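Side-chain contact in histidine-rich glycoprotein (Oryctolagus cuniculus, PDB 4CCV), which binds heparin, heparan sulfate, heme, plasminogen and divalent metal ions in plasma, acting as an adapter in coagulation, fibrinolysis and angiogenesis: residues V102-F105 against E106-G109. Numbering follows the deposited sequence.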
ATOM      1  N   VAL A 102      -9.292   2.319   5.406  1.00 32.56           N
ATOM      2  CA  VAL A 102      -8.921   3.367   6.345  1.00 34.03           C
ATOM      3  C   VAL A 102      -9.548   3.039   7.710  1.00 32.78           C
ATOM      4  O   VAL A 102     -10.561   2.343   7.787  1.00 32.04           O
ATOM      5  CB  VAL A 102      -9.459   4.689   5.829  1.00 39.47           C
ATOM      6  CG1 VAL A 102      -9.237   5.803   6.813  1.00 45.53           C
ATOM      7  CG2 VAL A 102      -8.761   5.027   4.542  1.00 42.22           C
ATOM      8  N   PHE A 103      -8.902   3.519   8.750  1.00 33.06           N
ATOM      9  CA  PHE A 103      -9.263   3.266  10.140  1.00 32.43           C
ATOM     10  C   PHE A 103      -9.270   4.665  10.779  1.00 32.14           C
ATOM     11  O   PHE A 103      -8.196   5.243  10.996  1.00 28.51           O
ATOM     12  CB  PHE A 103      -8.204   2.382  10.820  1.00 32.76           C
ATOM     13  CG  PHE A 103      -8.556   1.958  12.243  1.00 36.47           C
ATOM     14  CD1 PHE A 103      -9.740   1.240  12.519  1.00 38.72           C
ATOM     15  CD2 PHE A 103      -7.691   2.195  13.286  1.00 40.05           C
ATOM     16  CE1 PHE A 103     -10.038   0.817  13.812  1.00 40.42           C
ATOM     17  CE2 PHE A 103      -8.011   1.794  14.586  1.00 39.80           C
ATOM     18  CZ  PHE A 103      -9.175   1.110  14.838  1.00 41.54           C
ATOM     19  N   ASN A 104     -10.457   5.210  11.038  1.00 29.70           N
ATOM     20  CA  ASN A 104     -10.630   6.564  11.620  1.00 32.69           C
ATOM     21  C   ASN A 104     -10.875   6.475  13.150  1.00 32.69           C
ATOM     22  O   ASN A 104     -11.699   5.706  13.631  1.00 35.82           O
ATOM     23  CB  ASN A 104     -11.788   7.345  10.968  1.00 35.07           C
ATOM     24  CG  ASN A 104     -11.528   7.668   9.516  1.00 37.98           C
ATOM     25  OD1 ASN A 104     -10.477   8.171   9.142  1.00 35.68           O
ATOM     26  ND2 ASN A 104     -12.512   7.358   8.672  1.00 41.28           N
ATOM     27  N   PHE A 105     -10.079   7.214  13.891  1.00 31.99           N
ATOM     28  CA  PHE A 105     -10.130   7.254  15.339  1.00 32.48           C
ATOM     29  C   PHE A 105     -11.556   7.377  15.898  1.00 32.84           C
ATOM     30  O   PHE A 105     -11.914   6.684  16.831  1.00 33.38           O
ATOM     31  CB  PHE A 105      -9.267   8.443  15.799  1.00 32.97           C
ATOM     32  CG  PHE A 105      -9.076   8.518  17.276  1.00 34.86           C
ATOM     33  CD1 PHE A 105      -8.042   7.847  17.877  1.00 36.94           C
ATOM     34  CD2 PHE A 105      -9.916   9.305  18.053  1.00 37.97           C
ATOM     35  CE1 PHE A 105      -7.865   7.919  19.244  1.00 37.98           C
ATOM     36  CE2 PHE A 105      -9.717   9.402  19.443  1.00 39.00           C
ATOM     37  CZ  PHE A 105      -8.711   8.671  20.015  1.00 38.17           C
ATOM     38  N   GLU A 106     -12.346   8.252  15.295  1.00 35.36           N
ATOM     39  CA  GLU A 106     -13.694   8.577  15.782  1.00 40.39           C
ATOM     40  C   GLU A 106     -14.811   7.578  15.376  1.00 42.79           C
ATOM     41  O   GLU A 106     -15.909   7.734  15.826  1.00 42.87           O
ATOM     42  CB  GLU A 106     -14.084  10.014  15.360  1.00 43.48           C
ATOM     43  CG  GLU A 106     -14.567  10.260  13.915  1.00 44.89           C
ATOM     44  CD  GLU A 106     -13.495  10.253  12.804  1.00 44.74           C
ATOM     45  OE1 GLU A 106     -12.289   9.882  12.988  1.00 42.09           O
ATOM     46  OE2 GLU A 106     -13.875  10.627  11.674  1.00 45.50           O
ATOM     47  N   GLU A 107     -14.526   6.573  14.546  1.00 42.57           N
ATOM     48  CA  GLU A 107     -15.564   5.671  14.086  1.00 46.51           C
ATOM     49  C   GLU A 107     -15.580   4.301  14.759  1.00 49.62           C
ATOM     50  O   GLU A 107     -16.311   3.398  14.319  1.00 51.23           O
ATOM     51  CB  GLU A 107     -15.426   5.480  12.583  1.00 47.82           C
ATOM     52  CG  GLU A 107     -15.703   6.749  11.809  1.00 50.98           C
ATOM     53  CD  GLU A 107     -15.562   6.563  10.296  1.00 54.02           C
ATOM     54  OE1 GLU A 107     -14.854   5.638   9.831  1.00 56.05           O
ATOM     55  OE2 GLU A 107     -16.169   7.367   9.568  1.00 59.78           O
ATOM     56  N   HIS A 108     -14.811   4.136  15.824  1.00 50.55           N
ATOM     57  CA  HIS A 108     -14.614   2.810  16.416  1.00 54.18           C
ATOM     58  C   HIS A 108     -14.604   2.931  17.919  1.00 54.27           C
ATOM     59  O   HIS A 108     -13.852   3.721  18.488  1.00 50.18           O
ATOM     60  CB  HIS A 108     -13.305   2.180  15.903  1.00 54.36           C
ATOM     61  CG  HIS A 108     -13.333   1.871  14.439  1.00 54.39           C
ATOM     62  ND1 HIS A 108     -12.819   2.728  13.486  1.00 54.00           N
ATOM     63  CD2 HIS A 108     -13.873   0.829  13.757  1.00 57.91           C
ATOM     64  CE1 HIS A 108     -13.015   2.215  12.278  1.00 55.66           C
ATOM     65  NE2 HIS A 108     -13.656   1.064  12.415  1.00 60.52           N
ATOM     66  N   GLY A 109     -15.492   2.173  18.546  1.00 58.34           N
ATOM     67  CA  GLY A 109     -15.590   2.110  19.991  1.00 59.37           C
ATOM     68  C   GLY A 109     -15.818   3.465  20.633  1.00 59.26           C
ATOM     69  O   GLY A 109     -16.385   4.367  20.024  1.00 61.06           O
TER
HETATM   70  O   HOH W   1     -14.160   6.327  18.448  1.00 53.58           O
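N104 and H108 are joined by a nearly straight hydrogen bond from H108 ND1 to N104 O (3.2 Å), the carbonyl oxygen lying at the edge of the imidazole, in its plane. The same oxygen takes a second bond from E107 N (3.1 Å), which closes a type I beta turn over N104-E107, with F105 and E106 at its corners; the two donors arrive from opposite faces of the carbonyl plane. With H108 CG beside its own backbone N (chi1 -66°), the ring swings back toward the strand, where ND1 reaches N104 O. F103 brings CE1 over the centre of one face of the H108 ring, 3.4 Å above its plane; the two ring planes meet obliquely at 35°. The N104 amide is engaged as well: ND2 donates to E107 OE1 (3.1 Å), within the amide plane but from above the carboxylate plane. E106, its chain bent at chi2 (-75°), curls back alongside N104 and sets OE1 3.3 Å from N104 CB, while its OE2 forms a salt bridge with R65. A water 2.8 Å from F105 O also lies close to H108 O and bridges the two backbone carbonyls. The turn follows strand 95-104, an outermost strand of the antiparallel sheet of this N2 domain, the protein's second cystatin domain; F103 still shares backbone hydrogen bonds with F74 of neighbouring strand 73-84, and F105 with P72 just before it.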